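Local coordinates for protein URE2 (Lodderomyces elongisporus NRRL YB-4239, PDB 4EXJ) that is of unknown function but belongs to the glutathione S-transferase superfamily and probably binds glutathione, with a possible link to transcription regulation, at residues B[138-143]-B[184-189]; B[145-150]-B[190-195]. One frame throughout, in Å; residues are numbered along the deposited sequence.

In the fold
Both contacts lie in the mainly helical C-terminal domain of the glutathione S-transferase fold, where helix 129-149 meets the chain that leads through helix 188-191 into helix 193-203. Their centres are about 10 Å apart, and interaction 2 continues interaction 1 about two turns further along helix 129-149. Leu-188 CD1 touches Val-195 CG1 at 3.6 Å, and Glu-140 OE1 lies 3.5 Å from Phe-192 CZ, joining the two into one interface. The first is van der Waals packing, mostly between apolar side chains; the second adds three hydrogen bonds. Their centres stand about 16 and 18 Å from that of the chain, and neither contact includes a bound ligand.

Interaction 1: B[138-143]-B[184-189]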
# COMPACT_ATOMS: atom_id res chain seq x y z
N SER B 138 -7.08 -7.69 12.34
CA SER B 138 -6.15 -6.84 11.58
C SER B 138 -5.63 -5.68 12.43
O SER B 138 -4.46 -5.30 12.32
CB SER B 138 -6.79 -6.32 10.29
OG SER B 138 -7.02 -7.38 9.39
N PHE B 139 -6.48 -5.10 13.27
CA PHE B 139 -6.04 -4.03 14.15
C PHE B 139 -5.06 -4.59 15.18
O PHE B 139 -4.07 -3.97 15.52
CB PHE B 139 -7.22 -3.45 14.93
CG PHE B 139 -7.95 -2.34 14.22
CD1 PHE B 139 -7.27 -1.23 13.74
CD2 PHE B 139 -9.33 -2.38 14.10
CE1 PHE B 139 -7.93 -0.19 13.11
CE2 PHE B 139 -10.02 -1.34 13.44
CZ PHE B 139 -9.33 -0.25 12.94
N GLU B 140 -5.39 -5.75 15.72
CA GLU B 140 -4.51 -6.39 16.69
C GLU B 140 -3.09 -6.56 16.13
O GLU B 140 -2.09 -6.29 16.82
CB GLU B 140 -5.09 -7.74 17.09
CG GLU B 140 -6.34 -7.58 17.94
CD GLU B 140 -6.03 -7.02 19.32
OE1 GLU B 140 -4.83 -6.87 19.65
OE2 GLU B 140 -6.97 -6.73 20.09
N LYS B 141 -3.01 -7.02 14.88
CA LYS B 141 -1.72 -7.20 14.21
C LYS B 141 -1.00 -5.89 13.98
O LYS B 141 0.22 -5.80 14.20
CB LYS B 141 -1.89 -7.87 12.84
CG LYS B 141 -2.07 -9.38 12.92
CD LYS B 141 -2.37 -9.97 11.54
CE LYS B 141 -2.81 -11.44 11.67
NZ LYS B 141 -3.42 -11.96 10.41
N VAL B 142 -1.72 -4.88 13.48
CA VAL B 142 -1.09 -3.61 13.19
C VAL B 142 -0.56 -2.94 14.47
O VAL B 142 0.52 -2.38 14.48
CB VAL B 142 -2.00 -2.67 12.31
CG1 VAL B 142 -3.00 -1.90 13.13
CG2 VAL B 142 -1.16 -1.69 11.49
N PHE B 143 -1.32 -3.04 15.57
CA PHE B 143 -0.89 -2.41 16.80
C PHE B 143 0.30 -3.14 17.42
O PHE B 143 1.20 -2.48 17.93
CB PHE B 143 -2.05 -2.26 17.81
CG PHE B 143 -3.09 -1.26 17.37
CD1 PHE B 143 -2.69 -0.04 16.86
CD2 PHE B 143 -4.44 -1.54 17.45
CE1 PHE B 143 -3.63 0.90 16.44
CE2 PHE B 143 -5.38 -0.61 17.01
CZ PHE B 143 -4.96 0.61 16.52
N ILE B 184 -15.69 -2.97 17.23
CA ILE B 184 -14.29 -3.24 16.86
C ILE B 184 -13.33 -2.23 17.49
O ILE B 184 -12.22 -2.05 17.03
CB ILE B 184 -14.12 -3.31 15.34
CG1 ILE B 184 -14.71 -2.06 14.68
CG2 ILE B 184 -14.80 -4.59 14.80
CD1 ILE B 184 -14.51 -2.00 13.17
N TRP B 185 -13.77 -1.60 18.57
CA TRP B 185 -12.92 -0.68 19.32
C TRP B 185 -11.88 -1.43 20.13
O TRP B 185 -12.16 -2.47 20.73
CB TRP B 185 -13.80 0.17 20.25
CG TRP B 185 -13.05 1.00 21.21
CD1 TRP B 185 -13.07 0.91 22.59
CD2 TRP B 185 -12.16 2.08 20.90
NE1 TRP B 185 -12.23 1.86 23.13
CE2 TRP B 185 -11.67 2.59 22.12
CE3 TRP B 185 -11.72 2.67 19.70
CZ2 TRP B 185 -10.76 3.65 22.18
CZ3 TRP B 185 -10.82 3.72 19.77
CH2 TRP B 185 -10.36 4.20 20.99
N ILE B 186 -10.67 -0.87 20.13
CA ILE B 186 -9.61 -1.33 21.01
C ILE B 186 -9.07 -0.11 21.72
O ILE B 186 -8.70 0.88 21.09
CB ILE B 186 -8.46 -1.96 20.21
CG1 ILE B 186 -8.90 -3.24 19.51
CG2 ILE B 186 -7.25 -2.25 21.14
CD1 ILE B 186 -7.90 -3.69 18.49
N ASP B 187 -8.99 -0.18 23.04
CA ASP B 187 -8.36 0.89 23.80
C ASP B 187 -6.86 0.60 23.89
O ASP B 187 -6.47 -0.47 24.38
CB ASP B 187 -8.97 0.97 25.20
CG ASP B 187 -8.64 2.27 25.90
OD1 ASP B 187 -7.44 2.59 26.03
OD2 ASP B 187 -9.58 2.99 26.30
N LEU B 188 -6.02 1.53 23.42
CA LEU B 188 -4.58 1.28 23.35
C LEU B 188 -3.91 1.47 24.69
O LEU B 188 -2.83 0.93 24.92
CB LEU B 188 -3.89 2.22 22.37
CG LEU B 188 -4.33 2.18 20.92
CD1 LEU B 188 -3.33 3.04 20.14
CD2 LEU B 188 -4.35 0.76 20.40
N LYS B 189 -4.51 2.28 25.55
CA LYS B 189 -3.84 2.63 26.81
C LYS B 189 -3.32 1.41 27.52
O LYS B 189 -2.20 1.41 28.04
CB LYS B 189 -4.79 3.39 27.74
CG LYS B 189 -5.06 4.82 27.32
CD LYS B 189 -5.94 5.50 28.35
CE LYS B 189 -6.97 6.42 27.71
NZ LYS B 189 -8.02 5.65 26.99
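The side chains of Phe-143 and Leu-188 both leave their backbones with CG opposite the carbonyl carbon (chi1 -69° and -60°), which brings the phenyl ring and the leucine branch together at about a right angle. Leu-188 CD2 sits over the ring centre as a CH-pi contact, 3.6 Å from the Phe-143 centroid and only 7° off the normal, while Val-142 CG1 lies offset over the opposite face. Leucine suits this place because CD2, at the end of its fork, reaches the centre of the face while the other methyl, CD1, is left for a different neighbour. Ile-186 ends in its CD1 methyl between Phe-139 and Phe-143. That methyl is 3.6 Å from Phe-139 CB and meets the Phe-143 ring at its edge, with CD2 at 4.2 Å. Glu-140 also meets this methyl, with OE2 3.6 Å from Ile-186 CD1. Further along, Asp-187 caps the start of helix 188-191: its OD1 accepts from Lys-189 N at 3.0 Å. Arg-175 of helix 163-179 packs on both phenylalanines and hydrogen-bonds to Ile-186 O, while Phe-139 also touches Thr-114 of helix 93-120 and Leu-188 rests against Arg-176 of helix 163-179 and Glu-196 of helix 193-203.

Interaction 2: B[145-150]-B[190-195]; sequences FMETKL and ENFPNV
The carboxylate of Glu-147 and the side-chain amide of Asn-194 are stacked, their planes only 9° apart, and the Phe-192 ring presents its edge to Glu-147 CB while Asn-191 CB lies offset over one of its faces. Within the C-terminal domain of the glutathione S-transferase fold, Glu-147 of helix 129-149 caps the N-terminus of helix 193-203 with its side-chain carboxylate. Phe-192 holds the N-cap position there; a phenylalanine side chain cannot accept from the turn's amides, and the glutamate supplies acceptors from another helix. Asn-194 N donates to Glu-147 OE2 at 3.0 Å and Val-195 N to Glu-147 OE1 at 3.0 Å, both on the syn side and somewhat out of the carboxylate plane. With CG opposite its own backbone N (chi1 -180°) and a bend at chi2, the chain turns its carboxylate toward the turn. The helix dipole probably favours the negative charge here. Pro-193, which has no N-H to offer, suits a first turn and brings CD to 3.2 Å from Glu-147 OE2. Val-195 also packs by CG2 on Met-146 CB at 3.7 Å, and Leu-150 CD1 approaches Val-195 CA at 4.0 Å; Trp-198 and Phe-156 also touch Met-146 and Leu-150. Asparagine returns the grip: Asn-194 ND2 donates to Glu-147 O at 3.1 Å, nearly straight at 174°, with that oxygen lying in the plane of the amide.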
# COMPACT_ATOMS: atom_id res chain seq x y z
N PHE B 145 2.62 -4.59 15.75
CA PHE B 145 3.73 -4.15 14.92
C PHE B 145 4.18 -2.74 15.32
O PHE B 145 5.37 -2.47 15.46
CB PHE B 145 3.31 -4.14 13.45
CG PHE B 145 4.34 -3.55 12.54
CD1 PHE B 145 5.41 -4.32 12.13
CD2 PHE B 145 4.24 -2.24 12.11
CE1 PHE B 145 6.37 -3.78 11.28
CE2 PHE B 145 5.19 -1.70 11.28
CZ PHE B 145 6.25 -2.47 10.86
N MET B 146 3.22 -1.83 15.50
CA MET B 146 3.55 -0.46 15.80
C MET B 146 4.21 -0.39 17.18
O MET B 146 5.14 0.39 17.39
CB MET B 146 2.31 0.44 15.75
CG MET B 146 1.75 0.57 14.33
SD MET B 146 0.09 1.34 14.32
CE MET B 146 0.44 3.01 14.77
N GLU B 147 3.73 -1.22 18.08
CA GLU B 147 4.24 -1.21 19.44
C GLU B 147 5.71 -1.59 19.43
O GLU B 147 6.53 -0.96 20.11
CB GLU B 147 3.43 -2.18 20.29
CG GLU B 147 3.88 -2.24 21.75
CD GLU B 147 3.38 -1.06 22.56
OE1 GLU B 147 2.67 -0.20 22.02
OE2 GLU B 147 3.70 -0.97 23.77
N THR B 148 6.04 -2.60 18.63
CA THR B 148 7.41 -3.08 18.46
C THR B 148 8.28 -2.02 17.79
O THR B 148 9.38 -1.73 18.26
CB THR B 148 7.46 -4.42 17.64
OG1 THR B 148 6.85 -5.48 18.40
CG2 THR B 148 8.92 -4.81 17.34
N LYS B 149 7.78 -1.44 16.69
CA LYS B 149 8.53 -0.42 15.96
C LYS B 149 8.85 0.79 16.81
O LYS B 149 9.90 1.41 16.64
CB LYS B 149 7.78 0.05 14.71
CG LYS B 149 7.60 -1.00 13.65
CD LYS B 149 8.94 -1.63 13.26
CE LYS B 149 9.73 -0.73 12.34
NZ LYS B 149 10.88 -1.48 11.73
N LEU B 150 7.95 1.12 17.72
CA LEU B 150 8.06 2.34 18.51
C LEU B 150 8.87 2.10 19.79
O LEU B 150 9.16 3.04 20.52
CB LEU B 150 6.67 2.90 18.82
CG LEU B 150 6.03 3.59 17.61
CD1 LEU B 150 4.55 3.93 17.90
CD2 LEU B 150 6.81 4.82 17.18
N GLU B 190 -4.14 0.36 27.53
CA GLU B 190 -3.87 -0.86 28.28
C GLU B 190 -2.80 -1.76 27.66
O GLU B 190 -1.80 -2.07 28.31
CB GLU B 190 -5.17 -1.64 28.44
CG GLU B 190 -6.35 -0.78 28.90
CD GLU B 190 -7.70 -1.40 28.58
OE1 GLU B 190 -8.73 -0.75 28.86
OE2 GLU B 190 -7.73 -2.53 28.05
N ASN B 191 -3.00 -2.18 26.41
CA ASN B 191 -2.11 -3.19 25.83
C ASN B 191 -1.03 -2.68 24.89
O ASN B 191 -0.12 -3.42 24.56
CB ASN B 191 -2.92 -4.30 25.14
CG ASN B 191 -3.68 -5.16 26.13
OD1 ASN B 191 -4.91 -5.10 26.19
ND2 ASN B 191 -2.96 -5.95 26.92
N PHE B 192 -1.13 -1.43 24.46
CA PHE B 192 -0.17 -0.88 23.50
C PHE B 192 0.33 0.49 23.94
O PHE B 192 0.08 1.53 23.31
CB PHE B 192 -0.79 -0.84 22.08
CG PHE B 192 -1.33 -2.17 21.61
CD1 PHE B 192 -0.46 -3.17 21.15
CD2 PHE B 192 -2.70 -2.44 21.62
CE1 PHE B 192 -0.94 -4.37 20.72
CE2 PHE B 192 -3.18 -3.67 21.16
CZ PHE B 192 -2.29 -4.64 20.73
N PRO B 193 1.05 0.53 25.07
CA PRO B 193 1.45 1.80 25.67
C PRO B 193 2.40 2.63 24.82
O PRO B 193 2.33 3.85 24.85
CB PRO B 193 2.13 1.37 26.99
CG PRO B 193 2.44 -0.08 26.82
CD PRO B 193 1.35 -0.62 25.95
N ASN B 194 3.29 1.99 24.07
CA ASN B 194 4.16 2.73 23.18
C ASN B 194 3.36 3.46 22.09
O ASN B 194 3.68 4.61 21.76
CB ASN B 194 5.18 1.83 22.48
CG ASN B 194 6.15 1.18 23.45
OD1 ASN B 194 6.30 1.60 24.59
ND2 ASN B 194 6.83 0.14 22.97
N VAL B 195 2.36 2.78 21.53
CA VAL B 195 1.56 3.41 20.48
C VAL B 195 0.73 4.54 21.07
O VAL B 195 0.60 5.60 20.47
CB VAL B 195 0.66 2.41 19.75
CG1 VAL B 195 -0.09 3.12 18.59
CG2 VAL B 195 1.51 1.22 19.27